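Local coordinates for protein endo-beta-mannanase (Rhizomucor miehei, PDB 4QP0) that probably hydrolyses beta-1,4-mannosidic linkages at random in mannans, galactomannans and glucomannans, working as a secreted glycoside hydrolase of family 5, at residues Y20-N25 with E292-S297; S42-L47 with W324-P329; L47-V52 with N351-M356; F336-S341 with T347-H352. One frame throughout, in Å; residues are numbered along the deposited sequence.

Interaction 1: Y20-N25 with E292-S297; sequences YFEGTN and EEYGLS
Asn25 makes the one hydrogen bond between 20-25 and 292-297: its ND2 donates to the backbone O of Glu292 at 2.8 Å, with an N-H...O angle of 159°. The acceptor lies almost exactly in the amide plane of Asn25, and the donor in turn lies in the carbonyl plane of Glu292. OD1 of the same amide takes a hydrogen bond from Arg53, so both ends of the group are held and its flip is fixed. Arg53 also forms salt bridges with Glu292 and Glu293, and Tyr258 hydrogen-bonds to Glu293.

The other meetings are looser. CG of Glu293 passes 3.9 Å from ND2 of Asn25, the two side chains crossing nearly at right angles. Glu22 stretches out with CG anti to its backbone N (chi1 177°), which brings OE2 of Glu22 to 4.0 Å from OH of Tyr294; that hydroxyl is hydrogen-bonded instead to Gln310 and Asp321.

Family 5 enzymes keep their active site at the C-terminal ends of the barrel strands, and Asn25 and Glu293 lie at such ends. Strands 17-25 and 289-294 are not direct neighbours: strand 320-323 pairs in parallel with both, so this contact reaches across it, with local strand axes 75° apart. Strand 51-55 pairs with 17-25 as well, while helices 299-315 and 345-358 pack against Tyr294 and Glu22.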
loop_
_atom_site.group_PDB
_atom_site.type_symbol
_atom_site.label_atom_id
_atom_site.label_comp_id
_atom_site.label_asym_id
_atom_site.label_seq_id
_atom_site.Cartn_x
_atom_site.Cartn_y
_atom_site.Cartn_z
ATOM N N TYR A 20 10.968 -4.228 -13.346
ATOM C CA TYR A 20 9.603 -4.757 -13.435
ATOM C C TYR A 20 9.496 -5.915 -12.455
ATOM O O TYR A 20 10.391 -6.755 -12.394
ATOM C CB TYR A 20 9.274 -5.257 -14.849
ATOM C CG TYR A 20 9.197 -4.181 -15.909
ATOM C CD1 TYR A 20 8.012 -3.493 -16.150
ATOM C CD2 TYR A 20 10.306 -3.864 -16.687
ATOM C CE1 TYR A 20 7.935 -2.505 -17.120
ATOM C CE2 TYR A 20 10.240 -2.883 -17.667
ATOM C CZ TYR A 20 9.052 -2.204 -17.874
ATOM O OH TYR A 20 8.985 -1.228 -18.841
ATOM N N PHE A 21 8.407 -5.959 -11.689
ATOM C CA PHE A 21 8.219 -7.030 -10.729
ATOM C C PHE A 21 6.763 -7.397 -10.493
ATOM O O PHE A 21 5.863 -6.589 -10.720
ATOM C CB PHE A 21 8.902 -6.691 -9.404
ATOM C CG PHE A 21 8.348 -5.465 -8.718
ATOM C CD1 PHE A 21 7.319 -5.575 -7.790
ATOM C CD2 PHE A 21 8.879 -4.201 -8.979
ATOM C CE1 PHE A 21 6.826 -4.449 -7.141
ATOM C CE2 PHE A 21 8.390 -3.076 -8.333
ATOM C CZ PHE A 21 7.363 -3.203 -7.416
ATOM N N GLU A 22 6.542 -8.635 -10.061
ATOM C CA GLU A 22 5.328 -8.980 -9.343
ATOM C C GLU A 22 5.702 -9.000 -7.866
ATOM O O GLU A 22 6.669 -9.649 -7.478
ATOM C CB GLU A 22 4.773 -10.338 -9.779
ATOM C CG GLU A 22 3.532 -10.768 -9.007
ATOM C CD GLU A 22 3.129 -12.203 -9.286
ATOM O OE1 GLU A 22 3.620 -12.779 -10.280
ATOM O OE2 GLU A 22 2.318 -12.761 -8.514
ATOM N N GLY A 23 4.964 -8.258 -7.050
ATOM C CA GLY A 23 5.182 -8.266 -5.614
ATOM C C GLY A 23 4.011 -8.937 -4.937
ATOM O O GLY A 23 3.183 -9.540 -5.604
ATOM N N THR A 24 3.934 -8.830 -3.613
ATOM C CA THR A 24 2.790 -9.368 -2.883
ATOM C C THR A 24 2.422 -8.503 -1.676
ATOM O O THR A 24 3.122 -7.547 -1.359
ATOM C CB THR A 24 3.003 -10.841 -2.465
ATOM O OG1 THR A 24 1.781 -11.362 -1.932
ATOM C CG2 THR A 24 4.104 -10.980 -1.420
ATOM N N ASN A 25 1.297 -8.830 -1.040
ATOM C CA ASN A 25 0.888 -8.193 0.206
ATOM C C ASN A 25 0.974 -9.166 1.370
ATOM O O ASN A 25 0.782 -10.380 1.197
ATOM C CB ASN A 25 -0.538 -7.651 0.117
ATOM C CG ASN A 25 -0.627 -6.351 -0.654
ATOM O OD1 ASN A 25 -0.715 -5.271 -0.062
ATOM N ND2 ASN A 25 -0.608 -6.445 -1.982
ATOM N N GLU A 292 -1.060 -2.474 -7.007
ATOM C CA GLU A 292 -0.399 -2.968 -5.809
ATOM C C GLU A 292 -1.288 -3.883 -4.985
ATOM O O GLU A 292 -0.803 -4.544 -4.067
ATOM C CB GLU A 292 0.095 -1.803 -4.967
ATOM C CG GLU A 292 -1.010 -0.850 -4.547
ATOM C CD GLU A 292 -0.558 0.044 -3.427
ATOM O OE1 GLU A 292 0.640 -0.036 -3.090
ATOM O OE2 GLU A 292 -1.386 0.816 -2.888
ATOM N N GLU A 293 -2.583 -3.888 -5.297
ATOM C CA GLU A 293 -3.516 -4.870 -4.753
ATOM C C GLU A 293 -4.386 -5.403 -5.872
ATOM O O GLU A 293 -4.955 -4.633 -6.648
ATOM C CB GLU A 293 -4.425 -4.265 -3.683
ATOM C CG GLU A 293 -3.890 -4.350 -2.266
ATOM C CD GLU A 293 -4.915 -3.928 -1.215
ATOM O OE1 GLU A 293 -6.048 -4.463 -1.210
ATOM O OE2 GLU A 293 -4.578 -3.065 -0.375
ATOM N N TYR A 294 -4.465 -6.723 -5.969
ATOM C CA TYR A 294 -5.528 -7.357 -6.736
ATOM C C TYR A 294 -5.885 -8.695 -6.137
ATOM O O TYR A 294 -5.045 -9.342 -5.503
ATOM C CB TYR A 294 -5.217 -7.445 -8.236
ATOM C CG TYR A 294 -4.041 -8.282 -8.627
ATOM C CD1 TYR A 294 -4.210 -9.604 -9.036
ATOM C CD2 TYR A 294 -2.760 -7.744 -8.647
ATOM C CE1 TYR A 294 -3.126 -10.377 -9.429
ATOM C CE2 TYR A 294 -1.671 -8.503 -9.030
ATOM C CZ TYR A 294 -1.856 -9.818 -9.423
ATOM O OH TYR A 294 -0.773 -10.575 -9.800
ATOM N N GLY A 295 -7.142 -9.085 -6.298
ATOM C CA GLY A 295 -7.593 -10.331 -5.714
ATOM C C GLY A 295 -8.909 -10.840 -6.241
ATOM O O GLY A 295 -9.752 -10.067 -6.696
ATOM N N LEU A 296 -9.063 -12.158 -6.185
ATOM C CA LEU A 296 -10.333 -12.820 -6.434
ATOM C C LEU A 296 -10.587 -13.832 -5.316
ATOM O O LEU A 296 -9.646 -14.463 -4.814
ATOM C CB LEU A 296 -10.342 -13.480 -7.816
ATOM C CG LEU A 296 -10.360 -12.483 -8.985
ATOM C CD1 LEU A 296 -10.142 -13.195 -10.312
ATOM C CD2 LEU A 296 -11.647 -11.658 -9.003
ATOM N N SER A 297 -11.859 -13.958 -4.930
ATOM C CA SER A 297 -12.287 -14.720 -3.745
ATOM C C SER A 297 -12.064 -16.228 -3.799
ATOM O O SER A 297 -12.071 -16.887 -2.758
ATOM C CB SER A 297 -13.775 -14.477 -3.459
ATOM O OG SER A 297 -14.047 -13.104 -3.269
#

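Interaction 2: S42-L47 with W324-P329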
loop_
_atom_site.group_PDB
_atom_site.type_symbol
_atom_site.label_atom_id
_atom_site.label_comp_id
_atom_site.label_asym_id
_atom_site.label_seq_id
_atom_site.Cartn_x
_atom_site.Cartn_y
_atom_site.Cartn_z
ATOM N N SER A 42 11.164 -16.231 2.758
ATOM C CA SER A 42 11.735 -17.368 2.018
ATOM C C SER A 42 10.753 -17.939 0.988
ATOM O O SER A 42 11.167 -18.391 -0.082
ATOM C CB SER A 42 12.276 -18.454 2.957
ATOM O OG SER A 42 11.354 -18.744 3.984
ATOM N N ASP A 43 9.455 -17.897 1.302
ATOM C CA ASP A 43 8.413 -18.269 0.339
ATOM C C ASP A 43 8.426 -17.301 -0.844
ATOM O O ASP A 43 8.431 -17.724 -2.005
ATOM C CB ASP A 43 7.025 -18.271 0.990
ATOM C CG ASP A 43 6.813 -19.431 1.961
ATOM O OD1 ASP A 43 7.764 -20.192 2.252
ATOM O OD2 ASP A 43 5.667 -19.575 2.442
ATOM N N MET A 44 8.445 -16.005 -0.534
ATOM C CA MET A 44 8.548 -14.951 -1.537
ATOM C C MET A 44 9.742 -15.176 -2.440
ATOM O O MET A 44 9.608 -15.139 -3.659
ATOM C CB MET A 44 8.662 -13.573 -0.872
ATOM C CG MET A 44 7.337 -12.935 -0.497
ATOM S SD MET A 44 7.556 -11.334 0.315
ATOM C CE MET A 44 8.062 -10.347 -1.092
ATOM N N LYS A 45 10.903 -15.409 -1.833
ATOM C CA LYS A 45 12.142 -15.640 -2.575
ATOM C C LYS A 45 12.002 -16.755 -3.609
ATOM O O LYS A 45 12.256 -16.534 -4.794
ATOM C CB LYS A 45 13.322 -15.906 -1.618
ATOM C CG LYS A 45 14.640 -16.325 -2.278
ATOM C CD LYS A 45 15.207 -15.302 -3.268
ATOM C CE LYS A 45 16.265 -14.401 -2.636
ATOM N NZ LYS A 45 16.906 -13.503 -3.640
ATOM N N SER A 46 11.577 -17.938 -3.172
ATOM C CA SER A 46 11.520 -19.104 -4.071
ATOM C C SER A 46 10.401 -18.971 -5.098
ATOM O O SER A 46 10.435 -19.632 -6.139
ATOM C CB SER A 46 11.378 -20.407 -3.287
ATOM O OG SER A 46 10.066 -20.546 -2.782
ATOM N N LEU A 47 9.424 -18.110 -4.797
ATOM C CA LEU A 47 8.341 -17.780 -5.724
ATOM C C LEU A 47 8.726 -16.675 -6.700
ATOM O O LEU A 47 7.973 -16.379 -7.634
ATOM C CB LEU A 47 7.061 -17.405 -4.966
ATOM C CG LEU A 47 5.915 -18.432 -4.936
ATOM C CD1 LEU A 47 6.371 -19.859 -4.645
ATOM C CD2 LEU A 47 4.848 -18.003 -3.945
ATOM N N TRP A 324 -2.933 -9.729 -3.736
ATOM C CA TRP A 324 -3.398 -9.868 -2.381
ATOM C C TRP A 324 -4.017 -11.235 -2.271
ATOM O O TRP A 324 -5.000 -11.516 -2.953
ATOM C CB TRP A 324 -4.402 -8.761 -2.064
ATOM C CG TRP A 324 -4.998 -8.841 -0.683
ATOM C CD1 TRP A 324 -5.939 -9.753 -0.224
ATOM C CD2 TRP A 324 -4.736 -7.954 0.471
ATOM N NE1 TRP A 324 -6.254 -9.511 1.089
ATOM C CE2 TRP A 324 -5.563 -8.451 1.566
ATOM C CE3 TRP A 324 -3.919 -6.854 0.694
ATOM C CZ2 TRP A 324 -5.560 -7.854 2.828
ATOM C CZ3 TRP A 324 -3.922 -6.260 1.965
ATOM C CH2 TRP A 324 -4.728 -6.747 3.003
ATOM N N GLN A 325 -3.463 -12.115 -1.434
ATOM C CA GLN A 325 -2.279 -11.854 -0.610
ATOM C C GLN A 325 -1.589 -13.173 -0.310
ATOM O O GLN A 325 -2.226 -14.226 -0.360
ATOM C CB GLN A 325 -2.664 -11.178 0.706
ATOM C CG GLN A 325 -3.534 -12.027 1.625
ATOM C CD GLN A 325 -3.907 -11.287 2.897
ATOM O OE1 GLN A 325 -3.121 -10.507 3.436
ATOM N NE2 GLN A 325 -5.111 -11.535 3.386
ATOM N N ILE A 326 -0.298 -13.123 0.005
ATOM C CA ILE A 326 0.408 -14.343 0.398
ATOM C C ILE A 326 -0.006 -14.812 1.803
ATOM O O ILE A 326 -0.274 -14.001 2.695
ATOM C CB ILE A 326 1.948 -14.217 0.254
ATOM C CG1 ILE A 326 2.605 -15.615 0.265
ATOM C CG2 ILE A 326 2.531 -13.288 1.310
ATOM C CD1 ILE A 326 4.108 -15.612 0.067
ATOM N N ALA A 327 -0.065 -16.128 1.983
ATOM C CA ALA A 327 -0.564 -16.712 3.221
ATOM C C ALA A 327 0.477 -17.546 3.948
ATOM O O ALA A 327 0.832 -18.636 3.498
ATOM C CB ALA A 327 -1.806 -17.547 2.943
ATOM N N VAL A 328 0.965 -17.016 5.064
ATOM C CA VAL A 328 1.792 -17.764 6.001
ATOM C C VAL A 328 1.261 -17.487 7.405
ATOM O O VAL A 328 1.177 -16.324 7.810
ATOM C CB VAL A 328 3.277 -17.357 5.916
ATOM N N PRO A 329 0.866 -18.544 8.149
ATOM C CA PRO A 329 0.840 -19.960 7.761
ATOM C C PRO A 329 -0.175 -20.205 6.649
ATOM O O PRO A 329 -1.103 -19.407 6.485
ATOM C CB PRO A 329 0.393 -20.669 9.045
ATOM C CG PRO A 329 -0.367 -19.631 9.810
ATOM C CD PRO A 329 0.349 -18.343 9.519
HETATM O O HOH W 1 2.747 -19.476 1.636
#
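The backbone O of Ala327 accepts a hydrogen bond of 2.8 Å from a water whose other proton goes to OD2 of Asp43, at 3.0 Å. This single water ties helix 34-47 to the loop 324-329 and provides the polar half of the contact.

The apolar half belongs to Ile326. Its CG1 stands anti to the backbone N (chi1 -163°) and the chain runs on extended, so CD1 is the leading atom. CD1 of Ile326 lies 4.1 Å from CB of Asp43 and 4.2 Å from CG of Met44, meeting two consecutive residues of one helical turn.

The loop is held in shape from several directions. Tyr28 OH bonds to both Ile326 O and Val328 N, and cis peptide bonds precede Gln325 and Pro329. The non-proline one, between Trp324 and Gln325, recalls the cis bond found after the last barrel strand in many clan GH-A hydrolases.

In the barrel, helix 34-47 follows strand 17-25, and the loop leaves strand 320-323. Ile326 bonds through its backbone to Asn25 at the end of strand 17-25, and Met44 packs on Thr24 of that strand.

Interaction 3: L47-V52 with N351-M356; sequences LGLPVV and NHADAM
This is close helix-end packing on the outside of the (beta/alpha)8 barrel: the turn that ends helix 34-47 and leads into strand 51-55 rests against the C-terminal helix 345-358. The turn is a Schellman motif. Gly48 has a positive phi of 80°, a conformation that favours glycine, and the chain bonds twice back into the last helical turn; N of Leu49 probably hydrogen-bonds to O of Met44.

Against this turn stands Ala353, the residue of 351-356 that does most of the touching. CB of Ala353 points into the turn and meets mainly carbonyl oxygens, lying 3.6 Å from O of Leu47 and the same 3.6 Å from O of Gly48. With glycine on one side and alanine on the other, the backbones come close, and CA of Gly48 is 5.7 Å from CA of Ala353.

Leu49 supplies the apolar flank. CG of Leu49 sits anti to the carbonyl carbon (chi1 -57°), and from there CD2 of Leu49 reaches to 4.2 Å from CB of Ala353. Leu49 also packs on Met44 of helix 34-47, while Ala353 touches Glu22 of strand 17-25, so the contact continues inward to the barrel wall.

Water takes part too. One molecule is held between the two main chains, donating one proton to O of Ala353 at 2.9 Å and the other to O of Gly48 at 3.2 Å.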
loop_
_atom_site.group_PDB
_atom_site.type_symbol
_atom_site.label_atom_id
_atom_site.label_comp_id
_atom_site.label_asym_id
_atom_site.label_seq_id
_atom_site.Cartn_x
_atom_site.Cartn_y
_atom_site.Cartn_z
ATOM N N LEU A 47 9.424 -18.110 -4.797
ATOM C CA LEU A 47 8.341 -17.780 -5.724
ATOM C C LEU A 47 8.726 -16.675 -6.700
ATOM O O LEU A 47 7.973 -16.379 -7.634
ATOM C CB LEU A 47 7.061 -17.405 -4.966
ATOM C CG LEU A 47 5.915 -18.432 -4.936
ATOM C CD1 LEU A 47 6.371 -19.859 -4.645
ATOM C CD2 LEU A 47 4.848 -18.003 -3.945
ATOM N N GLY A 48 9.901 -16.080 -6.486
ATOM C CA GLY A 48 10.443 -15.061 -7.387
ATOM C C GLY A 48 9.855 -13.678 -7.188
ATOM O O GLY A 48 9.767 -12.887 -8.125
ATOM N N LEU A 49 9.445 -13.382 -5.964
ATOM C CA LEU A 49 8.872 -12.072 -5.646
ATOM C C LEU A 49 9.925 -11.248 -4.920
ATOM O O LEU A 49 10.409 -11.671 -3.870
ATOM C CB LEU A 49 7.629 -12.225 -4.769
ATOM C CG LEU A 49 6.446 -13.074 -5.252
ATOM C CD1 LEU A 49 5.488 -13.341 -4.097
ATOM C CD2 LEU A 49 5.713 -12.436 -6.423
ATOM N N PRO A 50 10.299 -10.081 -5.479
ATOM C CA PRO A 50 11.331 -9.252 -4.852
ATOM C C PRO A 50 10.807 -8.119 -3.955
ATOM O O PRO A 50 11.606 -7.458 -3.283
ATOM C CB PRO A 50 12.061 -8.657 -6.058
ATOM C CG PRO A 50 11.008 -8.552 -7.114
ATOM C CD PRO A 50 9.943 -9.581 -6.821
ATOM N N VAL A 51 9.495 -7.892 -3.946
ATOM C CA VAL A 51 8.916 -6.789 -3.165
ATOM C C VAL A 51 7.671 -7.233 -2.408
ATOM O O VAL A 51 6.855 -7.994 -2.936
ATOM C CB VAL A 51 8.534 -5.570 -4.052
ATOM C CG1 VAL A 51 7.868 -4.478 -3.219
ATOM C CG2 VAL A 51 9.751 -4.993 -4.760
ATOM N N VAL A 52 7.513 -6.737 -1.180
ATOM C CA VAL A 52 6.274 -6.940 -0.437
ATOM C C VAL A 52 5.715 -5.619 0.159
ATOM O O VAL A 52 6.456 -4.783 0.694
ATOM C CB VAL A 52 6.418 -8.089 0.602
ATOM C CG1 VAL A 52 7.446 -7.757 1.675
ATOM C CG2 VAL A 52 5.077 -8.468 1.215
ATOM N N ASN A 351 4.505 -17.987 -12.941
ATOM C CA ASN A 351 4.728 -17.662 -14.349
ATOM C C ASN A 351 4.939 -16.174 -14.568
ATOM O O ASN A 351 5.835 -15.773 -15.308
ATOM C CB ASN A 351 3.574 -18.169 -15.215
ATOM C CG ASN A 351 3.614 -19.677 -15.414
ATOM O OD1 ASN A 351 4.546 -20.361 -14.966
ATOM N ND2 ASN A 351 2.592 -20.207 -16.081
ATOM N N HIS A 352 4.121 -15.364 -13.897
ATOM C CA HIS A 352 4.165 -13.918 -14.051
ATOM C C HIS A 352 5.336 -13.285 -13.362
ATOM O O HIS A 352 5.905 -12.317 -13.876
ATOM C CB HIS A 352 2.869 -13.297 -13.550
ATOM C CG HIS A 352 2.789 -11.803 -13.742
ATOM N ND1 HIS A 352 2.898 -11.221 -14.951
ATOM C CD2 HIS A 352 2.589 -10.772 -12.823
ATOM C CE1 HIS A 352 2.774 -9.886 -14.813
ATOM N NE2 HIS A 352 2.587 -9.615 -13.510
ATOM N N ALA A 353 5.698 -13.804 -12.190
ATOM C CA ALA A 353 6.825 -13.266 -11.425
ATOM C C ALA A 353 8.113 -13.329 -12.245
ATOM O O ALA A 353 8.847 -12.338 -12.333
ATOM C CB ALA A 353 6.980 -14.002 -10.103
ATOM N N ASP A 354 8.357 -14.488 -12.864
ATOM C CA ASP A 354 9.510 -14.701 -13.748
ATOM C C ASP A 354 9.495 -13.784 -14.970
ATOM O O ASP A 354 10.538 -13.275 -15.373
ATOM C CB ASP A 354 9.591 -16.169 -14.206
ATOM C CG ASP A 354 9.688 -17.148 -13.040
ATOM O OD1 ASP A 354 10.478 -16.906 -12.095
ATOM O OD2 ASP A 354 8.970 -18.169 -13.068
ATOM N N ALA A 355 8.314 -13.579 -15.548
ATOM C CA ALA A 355 8.165 -12.747 -16.739
ATOM C C ALA A 355 8.446 -11.266 -16.456
ATOM O O ALA A 355 9.021 -10.576 -17.297
ATOM C CB ALA A 355 6.787 -12.938 -17.357
ATOM N N MET A 356 8.048 -10.780 -15.280
ATOM C CA MET A 356 8.419 -9.432 -14.865
ATOM C C MET A 356 9.906 -9.347 -14.515
ATOM O O MET A 356 10.564 -8.363 -14.842
ATOM C CB MET A 356 7.567 -8.959 -13.681
ATOM C CG MET A 356 6.076 -8.891 -13.969
ATOM S SD MET A 356 5.627 -7.623 -15.167
ATOM C CE MET A 356 5.323 -6.233 -14.067
HETATM O O HOH W 2 8.887 -10.510 -10.068
#

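Interaction 4: F336-S341 with T347-H352; sequences FGICAS and TTVTNH
Ile338 pushes its branched side chain against the start of 347-352, covering parts of Val349 and Thr348. CG2 of Ile338 meets CG2 of Val349 at 4.1 Å, the two side chains reaching toward each other tip to tip. The other branch runs to the neighbouring residue, and CD1 of Ile338 comes to 4.5 Å from CB of Thr348. The torsions account for this division of labour: in Ile338, CG2 stands anti to the backbone N and CG1 lies beside that N (chi1 -76°), so the two branches part and reach consecutive residues.

Contact between the segments is wholly by van der Waals packing. OG1 of Thr348 is hydrogen-bonded to the backbone O of Asp344, the residue just before helix 345-358. The helix is distorted here, widening into a pi-type turn at 347-350, where phi of Val349 swings to -139°. Thr348 O is hydrogen-bonded to Gln310 NE2 of helix 299-315.

On the loop side, the disulfide between Cys339 and Cys330 ties the residue after Ile338 back to the earlier part of the same loop, and Ile338 bonds through its backbone to Gln325 and Ala327. Helix 299-315 packs beside both partners, with Arg302 and Tyr306 against Ile338 and Val303 against Thr348. Toward the barrel, Val349 rests on Glu22 of strand 17-25, while Ala340 meets Leu47 of helix 34-47.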
loop_
_atom_site.group_PDB
_atom_site.type_symbol
_atom_site.label_atom_id
_atom_site.label_comp_id
_atom_site.label_asym_id
_atom_site.label_seq_id
_atom_site.Cartn_x
_atom_site.Cartn_y
_atom_site.Cartn_z
ATOM N N PHE A 336 -8.732 -14.524 -0.077
ATOM C CA PHE A 336 -7.730 -14.149 -1.073
ATOM C C PHE A 336 -6.343 -14.736 -0.795
ATOM O O PHE A 336 -5.421 -14.556 -1.593
ATOM C CB PHE A 336 -7.613 -12.633 -1.155
ATOM C CG PHE A 336 -8.891 -11.928 -1.528
ATOM C CD1 PHE A 336 -9.320 -11.883 -2.853
ATOM C CD2 PHE A 336 -9.643 -11.276 -0.560
ATOM C CE1 PHE A 336 -10.485 -11.215 -3.198
ATOM C CE2 PHE A 336 -10.807 -10.604 -0.897
ATOM C CZ PHE A 336 -11.231 -10.574 -2.219
ATOM N N GLY A 337 -6.200 -15.430 0.331
ATOM C CA GLY A 337 -4.914 -15.994 0.743
ATOM C C GLY A 337 -4.409 -17.075 -0.197
ATOM O O GLY A 337 -5.119 -18.040 -0.481
ATOM N N ILE A 338 -3.181 -16.884 -0.687
ATOM C CA ILE A 338 -2.490 -17.836 -1.557
ATOM C C ILE A 338 -1.236 -18.335 -0.843
ATOM O O ILE A 338 -0.443 -17.534 -0.351
ATOM C CB ILE A 338 -2.101 -17.186 -2.910
ATOM C CG1 ILE A 338 -3.330 -17.060 -3.816
ATOM C CG2 ILE A 338 -1.014 -17.995 -3.615
ATOM C CD1 ILE A 338 -3.120 -16.200 -5.047
ATOM N N CYS A 339 -1.075 -19.655 -0.772
ATOM C CA CYS A 339 0.108 -20.249 -0.149
ATOM C C CYS A 339 1.149 -20.531 -1.222
ATOM O O CYS A 339 0.807 -20.662 -2.393
ATOM C CB CYS A 339 -0.239 -21.552 0.578
ATOM S SG CYS A 339 -1.764 -21.542 1.552
ATOM N N ALA A 340 2.416 -20.618 -0.827
ATOM C CA ALA A 340 3.473 -21.030 -1.743
ATOM C C ALA A 340 3.387 -22.534 -1.985
ATOM O O ALA A 340 3.856 -23.035 -3.009
ATOM C CB ALA A 340 4.835 -20.656 -1.192
ATOM N N SER A 341 2.780 -23.237 -1.028
ATOM C CA SER A 341 2.582 -24.680 -1.105
ATOM C C SER A 341 1.453 -25.063 -2.074
ATOM O O SER A 341 1.286 -26.239 -2.405
ATOM C CB SER A 341 2.317 -25.255 0.294
ATOM O OG SER A 341 1.056 -24.839 0.793
ATOM N N THR A 347 0.687 -20.849 -12.156
ATOM C CA THR A 347 -0.231 -20.111 -13.011
ATOM C C THR A 347 -0.970 -18.967 -12.297
ATOM O O THR A 347 -1.510 -18.084 -12.957
ATOM C CB THR A 347 -1.193 -21.039 -13.791
ATOM O OG1 THR A 347 -1.944 -21.841 -12.881
ATOM C CG2 THR A 347 -0.403 -21.943 -14.731
ATOM N N THR A 348 -0.975 -18.976 -10.967
ATOM C CA THR A 348 -1.537 -17.861 -10.195
ATOM C C THR A 348 -0.494 -16.776 -9.901
ATOM O O THR A 348 -0.824 -15.590 -9.808
ATOM C CB THR A 348 -2.169 -18.326 -8.861
ATOM O OG1 THR A 348 -1.220 -19.085 -8.106
ATOM C CG2 THR A 348 -3.392 -19.187 -9.103
ATOM N N VAL A 349 0.767 -17.184 -9.752
ATOM C CA VAL A 349 1.795 -16.296 -9.204
ATOM C C VAL A 349 3.130 -16.403 -9.931
ATOM O O VAL A 349 3.727 -15.385 -10.288
ATOM C CB VAL A 349 2.028 -16.583 -7.704
ATOM C CG1 VAL A 349 3.249 -15.831 -7.192
ATOM C CG2 VAL A 349 0.800 -16.226 -6.874
ATOM N N THR A 350 3.582 -17.639 -10.149
ATOM C CA THR A 350 4.968 -17.914 -10.545
ATOM C C THR A 350 5.314 -17.531 -11.984
ATOM O O THR A 350 6.302 -16.820 -12.213
ATOM C CB THR A 350 5.379 -19.370 -10.192
ATOM O OG1 THR A 350 5.973 -19.374 -8.893
ATOM C CG2 THR A 350 6.375 -19.967 -11.188
ATOM N N ASN A 351 4.505 -17.987 -12.941
ATOM C CA ASN A 351 4.728 -17.662 -14.349
ATOM C C ASN A 351 4.939 -16.174 -14.568
ATOM O O ASN A 351 5.835 -15.773 -15.308
ATOM C CB ASN A 351 3.574 -18.169 -15.215
ATOM C CG ASN A 351 3.614 -19.677 -15.414
ATOM O OD1 ASN A 351 4.546 -20.361 -14.966
ATOM N ND2 ASN A 351 2.592 -20.207 -16.081
ATOM N N HIS A 352 4.121 -15.364 -13.897
ATOM C CA HIS A 352 4.165 -13.918 -14.051
ATOM C C HIS A 352 5.336 -13.285 -13.362
ATOM O O HIS A 352 5.905 -12.317 -13.876
ATOM C CB HIS A 352 2.869 -13.297 -13.550
ATOM C CG HIS A 352 2.789 -11.803 -13.742
ATOM N ND1 HIS A 352 2.898 -11.221 -14.951
ATOM C CD2 HIS A 352 2.589 -10.772 -12.823
ATOM C CE1 HIS A 352 2.774 -9.886 -14.813
ATOM N NE2 HIS A 352 2.587 -9.615 -13.510
#

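All four contacts join the beginning of the barrel to its end, or lie within that end, and their centres are about 8 to 12 Å apart. Interactions 1, 2 and 3 take their first segments from successive elements, strand 17-25, helix 34-47 and strand 51-55, and their second from strand 289-294, the loop after strand 320-323 and helix 345-358. Interaction 4 comes later along the chain than interaction 1 and links that loop to the same helix. Interactions 2 and 3 share Leu47; 3 and 4 share Asn351 and His352. Together they line the seam where the barrel closes, running from its strands outward to the surrounding helices.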